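Local coordinates for protein aminoglycoside phosphotransferase (Streptomyces rimosus, PDB 6FUC) that probably transfers the gamma-phosphate of ATP to the 3''-hydroxyl of streptomycin, an aminoglycoside modification that gives antibiotic resistance, at residues Ile93-Ala98 with Leu190-Ile195; Asn194-Pro199 with Gly206-Gly211. One frame throughout, in Å; residues are numbered along the deposited sequence. Where two conformers were deposited one is given.

Interaction 1 (Ile93-Ala98 with Leu190-Ile195)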
ATOM      1  N   ILE A  93      10.858  -4.925  11.123  1.00 10.92           N
ATOM      2  CA  ILE A  93       9.708  -4.458  11.919  1.00 12.33           C
ATOM      3  C   ILE A  93       8.868  -3.556  11.015  1.00 11.13           C
ATOM      4  O   ILE A  93       9.388  -2.563  10.432  1.00 11.22           O
ATOM      5  CB  ILE A  93      10.103  -3.671  13.189  1.00 15.76           C
ATOM      6  CG1 ILE A  93       8.877  -3.077  13.905  0.70 20.06           C
ATOM      7  CG2 ILE A  93      11.181  -2.676  12.953  0.70 16.54           C
ATOM      8  CD1 ILE A  93       9.048  -3.012  15.414  0.70 21.84           C
ATOM      9  N   PRO A  94       7.572  -3.838  10.861  1.00 10.49           N
ATOM     10  CA  PRO A  94       6.722  -2.901  10.103  1.00 10.54           C
ATOM     11  C   PRO A  94       6.755  -1.534  10.765  1.00 10.95           C
ATOM     12  O   PRO A  94       6.705  -1.409  11.976  1.00 11.91           O
ATOM     13  CB  PRO A  94       5.341  -3.552  10.144  1.00 11.86           C
ATOM     14  CG  PRO A  94       5.605  -4.963  10.463  1.00 14.38           C
ATOM     15  CD  PRO A  94       6.787  -4.993  11.346  1.00 12.22           C
ATOM     16  N   ALA A  95       6.801  -0.482   9.945  1.00 10.35           N
ATOM     17  CA  ALA A  95       7.019   0.847  10.477  1.00 10.74           C
ATOM     18  C   ALA A  95       5.874   1.364  11.334  1.00 12.13           C
ATOM     19  O   ALA A  95       6.119   2.240  12.188  1.00 13.71           O
ATOM     20  CB  ALA A  95       7.320   1.802   9.362  1.00 11.40           C
ATOM     21  N   ASP A  96       4.684   0.802  11.230  1.00 12.34           N
ATOM     22  CA  ASP A  96       3.631   1.216  12.128  1.00 14.99           C
ATOM     23  C   ASP A  96       3.829   0.740  13.543  1.00 17.39           C
ATOM     24  O   ASP A  96       3.198   1.280  14.458  1.00 22.32           O
ATOM     25  CB  ASP A  96       2.263   0.817  11.619  1.00 15.84           C
ATOM     26  CG  ASP A  96       2.039  -0.682  11.659  1.00 17.34           C
ATOM     27  OD1 ASP A  96       2.932  -1.435  11.171  1.00 15.76           O
ATOM     28  OD2 ASP A  96       0.946  -1.121  12.119  1.00 22.66           O
ATOM     29  N   ARG A  97       4.720  -0.235  13.742  1.00 14.61           N
ATOM     30  CA  ARG A  97       4.993  -0.804  15.057  1.00 15.80           C
ATOM     31  C   ARG A  97       6.169  -0.096  15.724  1.00 16.62           C
ATOM     32  O   ARG A  97       6.459  -0.381  16.876  1.00 18.77           O
ATOM     33  CB  ARG A  97       5.201  -2.312  14.980  1.00 17.09           C
ATOM     34  CG  ARG A  97       3.977  -3.088  14.493  1.00 22.60           C
ATOM     35  CD  ARG A  97       4.246  -4.599  14.572  1.00 31.19           C
ATOM     36  N   ALA A  98       6.854   0.777  15.004  1.00 14.03           N
ATOM     37  CA  ALA A  98       7.963   1.557  15.531  1.00 14.34           C
ATOM     38  C   ALA A  98       7.457   2.564  16.540  1.00 14.19           C
ATOM     39  O   ALA A  98       6.450   3.240  16.334  1.00 16.67           O
ATOM     40  CB  ALA A  98       8.708   2.276  14.377  1.00 15.11           C
ATOM     41  N   LEU A 190       1.121   3.311   0.374  1.00  7.77           N
ATOM     42  CA  LEU A 190       2.355   3.628   1.170  1.00  8.23           C
ATOM     43  C   LEU A 190       1.962   4.089   2.572  1.00  8.43           C
ATOM     44  O   LEU A 190       2.406   5.143   3.047  1.00 10.55           O
ATOM     45  CB  LEU A 190       3.257   4.571   0.448  1.00  8.96           C
ATOM     46  CG  LEU A 190       4.694   4.648   1.031  1.00  9.98           C
ATOM     47  CD1 LEU A 190       5.442   3.324   0.807  1.00 11.11           C
ATOM     48  CD2 LEU A 190       5.450   5.801   0.413  1.00 12.35           C
ATOM     49  N   CYS A 191       1.158   3.277   3.265  1.00  9.62           N
ATOM     50  CA  CYS A 191       0.953   3.458   4.683  1.00  9.61           C
ATOM     51  C   CYS A 191       2.107   2.830   5.434  1.00 10.23           C
ATOM     52  O   CYS A 191       2.758   1.872   4.953  1.00  9.58           O
ATOM     53  CB  CYS A 191      -0.350   2.834   5.079  1.00 11.57           C
ATOM     54  SG  CYS A 191      -0.630   1.189   4.612  0.80 13.36           S
ATOM     55  N   LEU A 192       2.329   3.243   6.685  1.00 10.89           N
ATOM     56  CA  LEU A 192       3.445   2.703   7.483  1.00 11.49           C
ATOM     57  C   LEU A 192       3.541   1.186   7.595  1.00 10.03           C
ATOM     58  O   LEU A 192       4.648   0.671   7.593  1.00 10.51           O
ATOM     59  CB  LEU A 192       3.454   3.289   8.900  1.00 14.49           C
ATOM     60  CG  LEU A 192       3.835   4.739   9.048  1.00 18.14           C
ATOM     61  CD1 LEU A 192       3.861   5.081  10.524  1.00 23.98           C
ATOM     62  CD2 LEU A 192       5.184   5.062   8.410  1.00 19.00           C
ATOM     63  N   PRO A 193       2.417   0.444   7.666  1.00 10.06           N
ATOM     64  CA  PRO A 193       2.543  -0.993   7.766  1.00 10.32           C
ATOM     65  C   PRO A 193       3.303  -1.615   6.610  1.00  9.31           C
ATOM     66  O   PRO A 193       3.791  -2.746   6.743  1.00 10.24           O
ATOM     67  CB  PRO A 193       1.080  -1.499   7.784  1.00 12.06           C
ATOM     68  CG  PRO A 193       0.356  -0.357   8.474  1.00 13.01           C
ATOM     69  CD  PRO A 193       1.009   0.866   7.902  1.00 11.59           C
ATOM     70  N   ASN A 194       3.319  -0.948   5.467  1.00  8.11           N
ATOM     71  CA  ASN A 194       3.881  -1.524   4.238  1.00  8.22           C
ATOM     72  C   ASN A 194       5.339  -1.196   4.024  1.00  7.95           C
ATOM     73  O   ASN A 194       5.918  -1.557   2.980  1.00  8.30           O
ATOM     74  CB  ASN A 194       2.989  -1.221   3.054  1.00  7.90           C
ATOM     75  CG  ASN A 194       1.655  -1.858   3.186  1.00  7.73           C
ATOM     76  OD1 ASN A 194       1.517  -2.907   3.844  1.00  9.39           O
ATOM     77  ND2 ASN A 194       0.650  -1.326   2.503  1.00  9.05           N
ATOM     78  N   ILE A 195       5.956  -0.548   5.003  1.00  7.77           N
ATOM     79  CA  ILE A 195       7.404  -0.218   4.970  1.00  7.86           C
ATOM     80  C   ILE A 195       8.015  -1.029   6.118  1.00  8.23           C
ATOM     81  O   ILE A 195       7.663  -0.833   7.263  1.00 10.01           O
ATOM     82  CB  ILE A 195       7.647   1.281   5.161  1.00  8.89           C
ATOM     83  CG1 ILE A 195       6.869   2.104   4.122  1.00  9.60           C
ATOM     84  CG2 ILE A 195       9.118   1.541   5.156  1.00 11.35           C
ATOM     85  CD1 ILE A 195       6.925   3.552   4.382  1.00 12.88           C
TER
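The backbone N of Ala95 donates to the backbone O of Ile195 where strand 93-94 turns into a 3-10 segment beside strand 195-197, and the closest CA atoms across the contact are those of Asp96 and Leu192, 4.9 Å apart. Residues up to Asn194 correspond to the end of the catalytic loop of the protein-kinase-like fold, as in other aminoglycoside phosphotransferases; Ile195 begins strand 195-197. Both segments have a short 3-10 turn, 95-97 in one and 192-194 in the other. The bond from Ala95 N to Ile195 O is 2.8 Å long and arrives nearly along the C=O axis (178°), although at the hydrogen the angle is bent to 143°. A second, weak bond joins Ala95 N to Leu192 O at 3.4 Å. Leu192 O already accepts the N-H of Ile195 within its own turn, so it serves both segments.

The methyl of Ala95 sits beside these two acceptors and also touches the CB of Ile195. Leu192 CB rests against Asp96 N, while Leu192 CD2 meets the Ala95 methyl, CB, at 4.0 Å; the Leu192 side chain also touches Leu103 of helix 100-117 and Leu225 of helix 219-233. Thr228 OG1 is hydrogen-bonded to Leu192 N, which ties this loop to helix 219-233. Pro94 adds its CB, lying 3.8 Å from Pro193 O. On the more exposed side the side chains of Asp96 and Pro193 cross at about a right angle. Asp96 CG lies between its backbone N and carbonyl carbon (chi1 69°), and the carboxylate meets the proline ring by van der Waals contact: Asp96 CG is 3.6 Å from Pro193 CG, and Asp96 OD1 is 3.5 Å from Pro193 CA.

Interaction 2 (Asn194-Pro199 with Gly206-Gly211)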
ATOM      1  N   ASN A 194       3.319  -0.948   5.467  1.00  8.11           N
ATOM      2  CA  ASN A 194       3.881  -1.524   4.238  1.00  8.22           C
ATOM      3  C   ASN A 194       5.339  -1.196   4.024  1.00  7.95           C
ATOM      4  O   ASN A 194       5.918  -1.557   2.980  1.00  8.30           O
ATOM      5  CB  ASN A 194       2.989  -1.221   3.054  1.00  7.90           C
ATOM      6  CG  ASN A 194       1.655  -1.858   3.186  1.00  7.73           C
ATOM      7  OD1 ASN A 194       1.517  -2.907   3.844  1.00  9.39           O
ATOM      8  ND2 ASN A 194       0.650  -1.326   2.503  1.00  9.05           N
ATOM      9  N   ILE A 195       5.956  -0.548   5.003  1.00  7.77           N
ATOM     10  CA  ILE A 195       7.404  -0.218   4.970  1.00  7.86           C
ATOM     11  C   ILE A 195       8.015  -1.029   6.118  1.00  8.23           C
ATOM     12  O   ILE A 195       7.663  -0.833   7.263  1.00 10.01           O
ATOM     13  CB  ILE A 195       7.647   1.281   5.161  1.00  8.89           C
ATOM     14  CG1 ILE A 195       6.869   2.104   4.122  1.00  9.60           C
ATOM     15  CG2 ILE A 195       9.118   1.541   5.156  1.00 11.35           C
ATOM     16  CD1 ILE A 195       6.925   3.552   4.382  1.00 12.88           C
ATOM     17  N   ILE A 196       8.932  -1.930   5.781  1.00  7.89           N
ATOM     18  CA  ILE A 196       9.577  -2.782   6.785  1.00  7.94           C
ATOM     19  C   ILE A 196      10.932  -2.159   7.097  1.00  8.08           C
ATOM     20  O   ILE A 196      11.711  -1.864   6.176  1.00  9.03           O
ATOM     21  CB  ILE A 196       9.736  -4.209   6.306  1.00  7.99           C
ATOM     22  CG1 ILE A 196       8.398  -4.785   5.832  1.00  8.61           C
ATOM     23  CG2 ILE A 196      10.312  -5.068   7.440  1.00  9.77           C
ATOM     24  CD1 ILE A 196       7.234  -4.736   6.803  1.00 10.61           C
ATOM     25  N   LEU A 197      11.225  -2.015   8.374  1.00  8.52           N
ATOM     26  CA  LEU A 197      12.477  -1.404   8.850  1.00  8.88           C
ATOM     27  C   LEU A 197      13.414  -2.475   9.383  1.00  8.61           C
ATOM     28  O   LEU A 197      13.011  -3.439  10.033  1.00  9.57           O
ATOM     29  CB  LEU A 197      12.189  -0.414   9.986  1.00  9.80           C
ATOM     30  CG  LEU A 197      11.184   0.677   9.638  1.00 10.41           C
ATOM     31  CD1 LEU A 197      10.938   1.573  10.841  1.00 10.95           C
ATOM     32  CD2 LEU A 197      11.576   1.484   8.448  1.00 10.91           C
ATOM     33  N   ASP A 198      14.712  -2.270   9.129  1.00  9.29           N
ATOM     34  CA  ASP A 198      15.728  -3.114   9.744  1.00  9.92           C
ATOM     35  C   ASP A 198      15.785  -2.766  11.242  1.00  8.96           C
ATOM     36  O   ASP A 198      15.937  -1.625  11.593  1.00  9.17           O
ATOM     37  CB  ASP A 198      17.079  -2.830   9.088  1.00 10.52           C
ATOM     38  CG  ASP A 198      18.214  -3.647   9.618  1.00 12.97           C
ATOM     39  OD1 ASP A 198      18.511  -3.673  10.822  1.00 11.76           O
ATOM     40  OD2 ASP A 198      18.869  -4.312   8.787  1.00 18.62           O
ATOM     41  N   PRO A 199      15.626  -3.783  12.117  1.00 10.37           N
ATOM     42  CA  PRO A 199      15.486  -3.491  13.565  1.00 11.13           C
ATOM     43  C   PRO A 199      16.763  -3.037  14.233  1.00  9.28           C
ATOM     44  O   PRO A 199      16.708  -2.580  15.366  1.00 10.03           O
ATOM     45  CB  PRO A 199      15.002  -4.803  14.110  1.00 13.99           C
ATOM     46  CG  PRO A 199      15.490  -5.803  13.205  1.00 16.45           C
ATOM     47  CD  PRO A 199      15.382  -5.212  11.856  1.00 12.52           C
ATOM     48  N   GLY A 206      12.620  -3.169   3.305  1.00  8.32           N
ATOM     49  CA  GLY A 206      11.925  -3.374   2.032  1.00  8.40           C
ATOM     50  C   GLY A 206      10.506  -2.929   2.153  1.00  7.28           C
ATOM     51  O   GLY A 206      10.042  -2.532   3.218  1.00 10.03           O
ATOM     52  N   PHE A 207       9.815  -2.998   1.026  1.00  7.27           N
ATOM     53  CA  PHE A 207       8.394  -2.681   0.931  1.00  7.75           C
ATOM     54  C   PHE A 207       7.585  -3.976   0.771  1.00  7.81           C
ATOM     55  O   PHE A 207       8.089  -4.915   0.158  1.00  9.26           O
ATOM     56  CB  PHE A 207       8.143  -1.801  -0.280  1.00  8.14           C
ATOM     57  CG  PHE A 207       8.866  -0.486  -0.240  1.00  8.52           C
ATOM     58  CD1 PHE A 207       8.421   0.541   0.541  1.00  9.40           C
ATOM     59  CD2 PHE A 207      10.033  -0.290  -0.956  1.00 10.59           C
ATOM     60  CE1 PHE A 207       9.087   1.764   0.594  1.00 10.37           C
ATOM     61  CE2 PHE A 207      10.712   0.940  -0.901  1.00 12.15           C
ATOM     62  CZ  PHE A 207      10.190   1.947  -0.140  1.00 10.86           C
ATOM     63  N   ILE A 208       6.363  -3.985   1.292  1.00  7.14           N
ATOM     64  CA  ILE A 208       5.464  -5.100   1.115  1.00  7.38           C
ATOM     65  C   ILE A 208       4.103  -4.609   0.594  1.00  6.66           C
ATOM     66  O   ILE A 208       3.886  -3.401   0.494  1.00  7.58           O
ATOM     67  CB  ILE A 208       5.309  -5.920   2.411  1.00  8.23           C
ATOM     68  CG1 ILE A 208       4.655  -5.089   3.530  1.00  8.69           C
ATOM     69  CG2 ILE A 208       6.620  -6.533   2.844  1.00  9.17           C
ATOM     70  CD1 ILE A 208       4.085  -5.919   4.655  1.00 10.80           C
ATOM     71  N   ASP A 209       3.228  -5.541   0.282  1.00  7.32           N
ATOM     72  CA  ASP A 209       1.839  -5.233  -0.090  1.00  8.17           C
ATOM     73  C   ASP A 209       1.786  -4.289  -1.300  1.00  7.32           C
ATOM     74  O   ASP A 209       1.232  -3.191  -1.293  1.00  7.94           O
ATOM     75  CB  ASP A 209       1.006  -4.801   1.101  1.00 10.29           C
ATOM     76  CG  ASP A 209       0.768  -6.019   2.056  1.00 14.50           C
ATOM     77  OD1 ASP A 209       0.982  -7.187   1.688  1.00 18.33           O
ATOM     78  OD2 ASP A 209       0.404  -5.784   3.221  1.00 17.40           O
ATOM     79  N   LEU A 210       2.371  -4.833  -2.395  1.00  7.07           N
ATOM     80  CA  LEU A 210       2.636  -4.110  -3.640  1.00  7.09           C
ATOM     81  C   LEU A 210       1.574  -4.220  -4.685  1.00  6.60           C
ATOM     82  O   LEU A 210       1.792  -3.892  -5.848  1.00  6.92           O
ATOM     83  CB  LEU A 210       3.995  -4.583  -4.172  1.00  7.98           C
ATOM     84  CG  LEU A 210       5.190  -4.254  -3.322  1.00 10.29           C
ATOM     85  CD1 LEU A 210       6.367  -5.140  -3.600  1.00 14.53           C
ATOM     86  CD2 LEU A 210       5.582  -2.818  -3.500  1.00 11.38           C
ATOM     87  N   GLY A 211       0.363  -4.651  -4.295  1.00  6.50           N
ATOM     88  CA  GLY A 211      -0.681  -4.914  -5.246  1.00  7.63           C
ATOM     89  C   GLY A 211      -1.216  -3.748  -6.032  1.00  6.78           C
ATOM     90  O   GLY A 211      -1.877  -3.950  -7.048  1.00  8.30           O
TER
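Asn194 O is approached by two backbone groups of residues 206-211: Ile208 N donates to it at 3.0 Å in a nearly straight bond (166° at the hydrogen), and the CA-H of Phe207 adds a weaker contact, with Phe207 CA 3.4 Å from this oxygen. The same carbonyl oxygen lies near the plane of the Phe207 ring, at its edge. Beyond it the strands run as an antiparallel hairpin. Ile196 and Gly206 form a hydrogen-bonded pair, Ile196 N to Gly206 O at 2.9 Å and the longer return bond from Gly206 N to Ile196 O at 3.3 Å, whereas Ile195 and Phe207 form a non-hydrogen-bonded pair.

On the face carrying Ile195 and Phe207 the two side chains lie side by side and point the same way, with Ile195 CG1 approaching Phe207 CE1 obliquely; Ile110, Ala113 and Val114 of helix 100-117 lie against this face. On the face of Ile196, the side chain of Ile208 crosses it at about a right angle, and their CD1 atoms meet at 4.0 Å. Ile208 CG1, set between backbone N and carbonyl carbon (chi1 64°), lies 3.7 Å from Asn194 CA.

At the open end of the hairpin, away from its turn, the side chain of Asn194 crosses that of Asp209 with amide and carboxylate planes 86° apart. Asn194 OD1 and Asp209 OD2, 3.1 Å from each other, are both acceptors and form no hydrogen bond, while Asn194 ND2 is hydrogen-bonded to Asp189 O and Ile208 O accepts His187 NE2. The arrangement is consistent with a kinase-like active site, in which Asn194 would be the asparagine ending the catalytic loop and Asp209 the counterpart of the DFG aspartate, both probably facing the metal and nucleotide site.

Overall arrangement
From the N terminus, the chain leaves the five-stranded sheet and reaches strand 93-94, the first partner of interaction 1. That contact closes a long excursion, about half of it helical, that includes helices 100-117, 131-143, 161-168 and 172-181 before returning through strand 184-186 and the loop that follows. Interaction 2 then closes a short hairpin, 195-197 with 204-207. Neither loop nests in the other; the second begins where the first ends, overlapping it by Asn194 and Ile195. Ile93 O and Leu197 N, 2.8 Å apart, add a probable hydrogen bond. Together they place strand 195-197 between strands 93-94 and 204-207 of a three-stranded antiparallel sheet, with Asn194 at its start facing residues 208-209.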